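Long-range contacts in 35 kDa hemin binding protein (Porphyromonas gingivalis, PDB 5Y1A), which is a thioredoxin-like cargo of the type IX secretion system that carries an immunoglobulin-like domain and probably binds hemin: residues L321-V327 / L339-P344; Q75-H79 / H204-V208. All blocks are in the same frame, centred on the assembly; numbering follows the deposited sequence.

Interaction 1: L321-V327 / L339-P344; sequences LVPGVYV and LKVLVP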
ATOM      1  N   LEU A 321       3.395  17.044 -27.553  1.00 17.72           N
ATOM      2  CA  LEU A 321       2.919  16.412 -26.322  1.00 16.64           C
ATOM      3  C   LEU A 321       1.596  15.698 -26.547  1.00 15.96           C
ATOM      4  O   LEU A 321       0.639  16.287 -27.098  1.00 16.03           O
ATOM      5  CB  LEU A 321       2.770  17.462 -25.215  1.00 16.27           C
ATOM      6  CG  LEU A 321       4.045  18.222 -24.808  1.00 16.92           C
ATOM      7  CD1 LEU A 321       3.667  19.283 -23.767  1.00 16.40           C
ATOM      8  CD2 LEU A 321       5.119  17.264 -24.273  1.00 15.82           C
ATOM      9  N   VAL A 322       1.544  14.432 -26.134  1.00 15.70           N
ATOM     10  CA  VAL A 322       0.331  13.648 -26.249  1.00 15.69           C
ATOM     11  C   VAL A 322      -0.607  14.038 -25.105  1.00 15.96           C
ATOM     12  O   VAL A 322      -0.140  14.564 -24.083  1.00 15.68           O
ATOM     13  CB  VAL A 322       0.602  12.112 -26.217  1.00 16.06           C
ATOM     14  CG1 VAL A 322       1.530  11.700 -27.367  1.00 15.62           C
ATOM     15  CG2 VAL A 322       1.142  11.658 -24.843  1.00 17.79           C
ATOM     16  N   PRO A 323      -1.920  13.780 -25.271  1.00 16.37           N
ATOM     17  CA  PRO A 323      -2.880  14.113 -24.221  1.00 16.06           C
ATOM     18  C   PRO A 323      -2.513  13.493 -22.876  1.00 15.56           C
ATOM     19  O   PRO A 323      -2.056  12.346 -22.797  1.00 15.39           O
ATOM     20  CB  PRO A 323      -4.192  13.541 -24.762  1.00 15.96           C
ATOM     21  CG  PRO A 323      -4.032  13.699 -26.253  1.00 15.95           C
ATOM     22  CD  PRO A 323      -2.608  13.218 -26.451  1.00 16.36           C
ATOM     23  N   GLY A 324      -2.682  14.289 -21.835  1.00 14.92           N
ATOM     24  CA  GLY A 324      -2.317  13.879 -20.497  1.00 14.66           C
ATOM     25  C   GLY A 324      -2.018  15.106 -19.667  1.00 14.34           C
ATOM     26  O   GLY A 324      -2.117  16.245 -20.149  1.00 15.23           O
ATOM     27  N   VAL A 325      -1.672  14.878 -18.406  1.00 13.96           N
ATOM     28  CA  VAL A 325      -1.356  15.972 -17.511  1.00 14.03           C
ATOM     29  C   VAL A 325       0.163  16.096 -17.413  1.00 13.78           C
ATOM     30  O   VAL A 325       0.871  15.087 -17.341  1.00 14.56           O
ATOM     31  CB  VAL A 325      -1.955  15.766 -16.089  1.00 14.90           C
ATOM     32  CG1 VAL A 325      -1.517  16.913 -15.186  1.00 16.71           C
ATOM     33  CG2 VAL A 325      -3.482  15.675 -16.143  1.00 15.36           C
ATOM     34  N   TYR A 326       0.640  17.344 -17.453  1.00 13.66           N
ATOM     35  CA  TYR A 326       2.064  17.675 -17.317  1.00 14.29           C
ATOM     36  C   TYR A 326       2.282  18.673 -16.187  1.00 15.15           C
ATOM     37  O   TYR A 326       1.408  19.489 -15.897  1.00 15.29           O
ATOM     38  CB  TYR A 326       2.597  18.266 -18.624  1.00 14.06           C
ATOM     39  CG  TYR A 326       2.483  17.298 -19.784  1.00 13.48           C
ATOM     40  CD1 TYR A 326       3.573  16.513 -20.179  1.00 15.67           C
ATOM     41  CD2 TYR A 326       1.279  17.147 -20.464  1.00 13.44           C
ATOM     42  CE1 TYR A 326       3.461  15.609 -21.246  1.00 13.35           C
ATOM     43  CE2 TYR A 326       1.146  16.226 -21.532  1.00 13.44           C
ATOM     44  CZ  TYR A 326       2.252  15.472 -21.911  1.00 14.40           C
ATOM     45  OH  TYR A 326       2.148  14.577 -22.950  1.00 13.68           O
ATOM     46  N   VAL A 327       3.447  18.602 -15.562  1.00 17.06           N
ATOM     47  CA  VAL A 327       3.863  19.619 -14.592  1.00 18.33           C
ATOM     48  C   VAL A 327       4.943  20.485 -15.223  1.00 18.86           C
ATOM     49  O   VAL A 327       5.968  19.976 -15.688  1.00 18.98           O
ATOM     50  CB  VAL A 327       4.401  18.968 -13.296  1.00 18.94           C
ATOM     51  CG1 VAL A 327       4.887  20.039 -12.303  1.00 20.83           C
ATOM     52  CG2 VAL A 327       3.322  18.121 -12.653  1.00 20.79           C
ATOM     53  N   LEU A 339       3.211  24.465 -12.329  1.00 23.60           N
ATOM     54  CA  LEU A 339       1.910  24.613 -12.972  1.00 23.46           C
ATOM     55  C   LEU A 339       1.510  23.257 -13.505  1.00 22.30           C
ATOM     56  O   LEU A 339       2.339  22.540 -14.039  1.00 21.98           O
ATOM     57  CB  LEU A 339       1.983  25.586 -14.143  1.00 23.81           C
ATOM     58  CG  LEU A 339       2.096  27.093 -13.986  1.00 26.89           C
ATOM     59  CD1 LEU A 339       3.004  27.574 -15.086  1.00 29.70           C
ATOM     60  CD2 LEU A 339       0.724  27.760 -14.109  1.00 29.47           C
ATOM     61  N   LYS A 340       0.245  22.899 -13.323  1.00 21.01           N
ATOM     62  CA  LYS A 340      -0.286  21.654 -13.864  1.00 20.99           C
ATOM     63  C   LYS A 340      -0.979  22.018 -15.182  1.00 19.89           C
ATOM     64  O   LYS A 340      -1.905  22.838 -15.188  1.00 20.90           O
ATOM     65  CB  LYS A 340      -1.268  21.031 -12.865  1.00 20.71           C
ATOM     66  CG  LYS A 340      -1.766  19.638 -13.222  1.00 23.05           C
ATOM     67  CD  LYS A 340      -2.913  19.161 -12.287  1.00 23.87           C
ATOM     68  CE  LYS A 340      -2.455  18.849 -10.851  1.00 27.35           C
ATOM     69  NZ  LYS A 340      -3.422  17.873 -10.190  1.00 26.67           N
ATOM     70  N   VAL A 341      -0.506  21.458 -16.296  1.00 17.69           N
ATOM     71  CA  VAL A 341      -1.114  21.716 -17.605  1.00 16.65           C
ATOM     72  C   VAL A 341      -1.773  20.441 -18.145  1.00 15.57           C
ATOM     73  O   VAL A 341      -1.156  19.377 -18.147  1.00 14.65           O
ATOM     74  CB  VAL A 341      -0.053  22.237 -18.615  1.00 17.04           C
ATOM     75  CG1 VAL A 341      -0.647  22.318 -20.016  1.00 18.59           C
ATOM     76  CG2 VAL A 341       0.471  23.613 -18.154  1.00 19.33           C
ATOM     77  N   LEU A 342      -3.019  20.544 -18.603  1.00 14.12           N
ATOM     78  CA  LEU A 342      -3.677  19.366 -19.165  1.00 14.17           C
ATOM     79  C   LEU A 342      -3.753  19.501 -20.692  1.00 13.69           C
ATOM     80  O   LEU A 342      -4.372  20.426 -21.219  1.00 13.59           O
ATOM     81  CB  LEU A 342      -5.063  19.162 -18.555  1.00 14.31           C
ATOM     82  CG  LEU A 342      -5.734  17.816 -18.860  1.00 16.03           C
ATOM     83  CD1 LEU A 342      -6.574  17.380 -17.660  1.00 16.09           C
ATOM     84  CD2 LEU A 342      -6.613  17.887 -20.083  1.00 16.08           C
ATOM     85  N   VAL A 343      -3.070  18.600 -21.386  1.00 14.48           N
ATOM     86  CA  VAL A 343      -3.108  18.571 -22.850  1.00 14.70           C
ATOM     87  C   VAL A 343      -4.302  17.674 -23.214  1.00 15.19           C
ATOM     88  O   VAL A 343      -4.311  16.486 -22.868  1.00 14.25           O
ATOM     89  CB  VAL A 343      -1.765  18.017 -23.463  1.00 15.09           C
ATOM     90  CG1 VAL A 343      -1.907  17.786 -24.987  1.00 16.31           C
ATOM     91  CG2 VAL A 343      -0.562  18.927 -23.114  1.00 13.90           C
ATOM     92  N   PRO A 344      -5.337  18.237 -23.883  1.00 16.99           N
ATOM     93  CA  PRO A 344      -6.591  17.483 -24.091  1.00 17.92           C
ATOM     94  C   PRO A 344      -6.509  16.423 -25.199  1.00 18.95           C
ATOM     95  O   PRO A 344      -5.807  16.650 -26.183  1.00 20.62           O
ATOM     96  CB  PRO A 344      -7.583  18.572 -24.509  1.00 18.33           C
ATOM     97  CG  PRO A 344      -6.753  19.586 -25.183  1.00 17.59           C
ATOM     98  CD  PRO A 344      -5.410  19.587 -24.467  1.00 17.22           C
TER
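The last beta hairpin of the chain, strands 324-332 and 335-343, is joined here at its open end, on the edge of a C-terminal antiparallel sheet. Axes of the short strand segments approach to 4.6 Å at 154°. Two hydrogen-bonded pairs hold the backbones: Gly-324 N to Val-343 O (2.9 Å) with Val-343 N to Gly-324 O (2.8 Å), and Tyr-326 N to Val-341 O with Val-341 N to Tyr-326 O (both 2.8 Å). Val-343 loses most surface. Its CG2 lies 3.6 Å from Tyr-326 CE2 and 4.2 Å from Leu-321 CB, so the incoming loop folds over it; Val-341 and Val-343 continue this apolar face onto Val-292. On the other face Val-325 faces Leu-342 in a non-hydrogen-bonded pair, CG2 3.8 Å from Leu-342 CD1, and meets Lys-340 diagonally, CG1 3.4 Å from Lys-340 CG. The Lys-340 amine leads away to a salt bridge with Asp-159, and Val-325 also touches Thr-156, so this face meets the loop between strands 145-153 and 161-169. Tyr-326 fits a tyrosine corner, a motif of Greek-key beta domains: its OH reaches back four residues to donate a 2.6 Å hydrogen bond to Val-322 O.

Interaction 2: Q75-H79 / H204-V208; sequences QTFVH and HQHTV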
ATOM      1  N   GLN A  75      -1.364 -10.779   0.276  1.00 12.41           N
ATOM      2  CA  GLN A  75      -0.002 -10.870   0.801  1.00 12.95           C
ATOM      3  C   GLN A  75       0.615  -9.497   1.048  1.00 11.91           C
ATOM      4  O   GLN A  75       0.314  -8.516   0.357  1.00 12.33           O
ATOM      5  CB  GLN A  75       0.925 -11.593  -0.185  1.00 13.29           C
ATOM      6  CG  GLN A  75       0.521 -12.974  -0.626  1.00 14.90           C
ATOM      7  CD  GLN A  75       1.469 -13.466  -1.726  1.00 14.48           C
ATOM      8  OE1 GLN A  75       2.629 -13.759  -1.458  1.00 15.87           O
ATOM      9  NE2 GLN A  75       0.978 -13.527  -2.959  1.00 15.94           N
ATOM     10  N   THR A  76       1.465  -9.425   2.070  1.00 11.23           N
ATOM     11  CA  THR A  76       2.297  -8.244   2.292  1.00 10.97           C
ATOM     12  C   THR A  76       3.693  -8.703   2.713  1.00 10.66           C
ATOM     13  O   THR A  76       3.813  -9.709   3.413  1.00 12.37           O
ATOM     14  CB  THR A  76       1.734  -7.323   3.382  1.00 10.94           C
ATOM     15  OG1 THR A  76       1.785  -7.994   4.644  1.00 12.46           O
ATOM     16  CG2 THR A  76       0.305  -6.914   3.094  1.00 10.84           C
ATOM     17  N   PHE A  77       4.729  -8.009   2.233  1.00  9.27           N
ATOM     18  CA  PHE A  77       6.117  -8.317   2.591  1.00  8.83           C
ATOM     19  C   PHE A  77       6.662  -7.113   3.329  1.00  8.56           C
ATOM     20  O   PHE A  77       6.615  -5.991   2.809  1.00  9.02           O
ATOM     21  CB  PHE A  77       6.964  -8.624   1.355  1.00  9.45           C
ATOM     22  CG  PHE A  77       6.643  -9.960   0.736  1.00 10.16           C
ATOM     23  CD1 PHE A  77       7.498 -11.055   0.927  1.00 10.33           C
ATOM     24  CD2 PHE A  77       5.471 -10.130  -0.017  1.00  9.70           C
ATOM     25  CE1 PHE A  77       7.182 -12.328   0.396  1.00  8.78           C
ATOM     26  CE2 PHE A  77       5.152 -11.382  -0.573  1.00 10.54           C
ATOM     27  CZ  PHE A  77       6.003 -12.490  -0.369  1.00 11.52           C
ATOM     28  N   VAL A  78       7.196  -7.361   4.527  1.00  8.01           N
ATOM     29  CA  VAL A  78       7.676  -6.309   5.425  1.00  7.61           C
ATOM     30  C   VAL A  78       9.181  -6.493   5.540  1.00  8.64           C
ATOM     31  O   VAL A  78       9.650  -7.548   5.979  1.00  8.33           O
ATOM     32  CB  VAL A  78       7.053  -6.451   6.832  1.00  6.48           C
ATOM     33  CG1 VAL A  78       7.632  -5.394   7.771  1.00  7.72           C
ATOM     34  CG2 VAL A  78       5.505  -6.328   6.783  1.00  6.85           C
ATOM     35  N   HIS A  79       9.929  -5.484   5.111  1.00  9.02           N
ATOM     36  CA  HIS A  79      11.388  -5.573   5.077  1.00  9.57           C
ATOM     37  C   HIS A  79      12.029  -5.069   6.357  1.00  9.83           C
ATOM     38  O   HIS A  79      11.512  -4.145   6.972  1.00 10.19           O
ATOM     39  CB  HIS A  79      11.908  -4.773   3.894  1.00  9.77           C
ATOM     40  CG  HIS A  79      11.837  -5.521   2.598  1.00 10.00           C
ATOM     41  ND1 HIS A  79      12.950  -6.041   1.982  1.00  9.70           N
ATOM     42  CD2 HIS A  79      10.777  -5.889   1.838  1.00 11.22           C
ATOM     43  CE1 HIS A  79      12.586  -6.678   0.883  1.00 10.27           C
ATOM     44  NE2 HIS A  79      11.273  -6.610   0.776  1.00  8.64           N
ATOM     45  N   HIS A 204      10.504  -7.714  -6.379  1.00 12.65           N
ATOM     46  CA  HIS A 204       9.682  -7.836  -5.166  1.00 11.51           C
ATOM     47  C   HIS A 204       8.216  -7.730  -5.561  1.00 11.51           C
ATOM     48  O   HIS A 204       7.885  -7.117  -6.584  1.00 11.92           O
ATOM     49  CB  HIS A 204      10.018  -6.733  -4.144  1.00 10.70           C
ATOM     50  CG  HIS A 204      11.390  -6.834  -3.573  1.00 10.93           C
ATOM     51  ND1 HIS A 204      12.203  -5.737  -3.384  1.00 12.08           N
ATOM     52  CD2 HIS A 204      12.099  -7.906  -3.155  1.00  8.20           C
ATOM     53  CE1 HIS A 204      13.347  -6.136  -2.852  1.00  9.40           C
ATOM     54  NE2 HIS A 204      13.305  -7.446  -2.702  1.00 12.37           N
ATOM     55  N   GLN A 205       7.330  -8.352  -4.775  1.00 10.42           N
ATOM     56  CA  GLN A 205       5.896  -8.213  -4.982  1.00 10.18           C
ATOM     57  C   GLN A 205       5.201  -7.900  -3.655  1.00  9.90           C
ATOM     58  O   GLN A 205       5.709  -8.287  -2.605  1.00  9.49           O
ATOM     59  CB  GLN A 205       5.305  -9.521  -5.513  1.00 10.63           C
ATOM     60  CG  GLN A 205       5.907  -9.996  -6.809  1.00  9.52           C
ATOM     61  CD  GLN A 205       5.666  -9.058  -7.965  1.00 11.26           C
ATOM     62  OE1 GLN A 205       4.812  -8.168  -7.891  1.00  9.75           O
ATOM     63  NE2 GLN A 205       6.395  -9.278  -9.075  1.00 12.07           N
ATOM     64  N   HIS A 206       4.057  -7.220  -3.721  1.00  9.41           N
ATOM     65  CA  HIS A 206       3.183  -7.018  -2.557  1.00 10.08           C
ATOM     66  C   HIS A 206       3.985  -6.421  -1.377  1.00 10.20           C
ATOM     67  O   HIS A 206       3.800  -6.811  -0.229  1.00 10.05           O
ATOM     68  CB  HIS A 206       2.532  -8.358  -2.135  1.00 10.54           C
ATOM     69  CG  HIS A 206       2.026  -9.171  -3.287  1.00 12.48           C
ATOM     70  ND1 HIS A 206       1.017  -8.732  -4.116  1.00 12.38           N
ATOM     71  CD2 HIS A 206       2.393 -10.395  -3.750  1.00 11.29           C
ATOM     72  CE1 HIS A 206       0.782  -9.648  -5.045  1.00 13.70           C
ATOM     73  NE2 HIS A 206       1.615 -10.656  -4.856  1.00 10.42           N
ATOM     74  N   THR A 207       4.850  -5.448  -1.675  1.00  9.28           N
ATOM     75  CA  THR A 207       5.849  -5.002  -0.694  1.00 10.38           C
ATOM     76  C   THR A 207       5.385  -3.716   0.007  1.00  9.56           C
ATOM     77  O   THR A 207       5.021  -2.738  -0.642  1.00  9.42           O
ATOM     78  CB  THR A 207       7.191  -4.852  -1.405  1.00 12.09           C
ATOM     79  OG1 THR A 207       7.588  -6.154  -1.866  1.00 12.25           O
ATOM     80  CG2 THR A 207       8.285  -4.278  -0.478  1.00 11.98           C
ATOM     81  N   VAL A 208       5.364  -3.733   1.338  1.00  8.45           N
ATOM     82  CA  VAL A 208       4.877  -2.572   2.072  1.00  8.47           C
ATOM     83  C   VAL A 208       5.859  -1.400   1.981  1.00  7.56           C
ATOM     84  O   VAL A 208       7.005  -1.537   2.383  1.00  8.31           O
ATOM     85  CB  VAL A 208       4.651  -2.897   3.555  1.00  7.50           C
ATOM     86  CG1 VAL A 208       4.151  -1.642   4.270  1.00  9.53           C
ATOM     87  CG2 VAL A 208       3.641  -4.046   3.692  1.00  9.58           C
TER
HETATM   88  O   HOH W   1       2.210 -12.921  -6.178  1.00 21.97           O
HETATM   89  O   HOH W   2       8.447  -3.877   3.196  1.00  8.66           O
HETATM   90  O   HOH W   3       9.518  -7.857  -0.651  1.00 16.05           O
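A histidine in left-handed backbone conformation marks this contact: His-206 (phi 53°, psi 42°) forms, with Thr-207, a G1 beta bulge facing one residue of strand 179-186. The turn swings His-206 against the edge of thioredoxin-sheet strand 73-79, where a single bridge pairs Phe-77 with Thr-207. Phe-77 N donates to His-206 O (2.9 Å) and Val-208 N to Phe-77 O (3.0 Å), the pattern of a parallel bridge. The Phe-77 ring turns an edge to His-206 O, has CD2 3.2 Å from Gln-205 O and 4.0 Å from His-206 CB, and packs on Lys-55 of helix 51-63, near, without touching, a probable thioredoxin-type CxxC motif. Beyond the bridge the strands part. Water 2 fills the gap, donating to Phe-77 O and Val-208 O and accepting from His-79 N. The edge of the His-79 ring meets the face of His-204, centroids 4.8 Å apart and planes at 65°, while His-79 ND1 is bound to Asp-82. Water 3 links His-79 NE2 (2.6 Å) to Thr-207 OG1 (2.8 Å). Backbone bonds and bridging waters imply a buried junction of thioredoxin sheet and strand 207-220 that combines polar bonding with ring packing.

Overall arrangement
The two contacts lie in different parts of the protein, centres 33 Å apart and nearest atoms about 24 Å apart, and share no strand. Interaction 1 is local, its segments separated by only 11 residues within one hairpin near the surface; interaction 2 is buried near the centre of the chain and brings together strands from separate sheets across 124 residues. Both use backbone pairing, but differently: regular antiparallel pairs with mostly apolar side chains alternating between the faces at 321-327/339-344, against one bridge, a bulge, histidines and bound water at 75-79/204-208. The first pairs two neighbouring strands of the C-terminal sheet, whereas the second joins strands of two separate sheets.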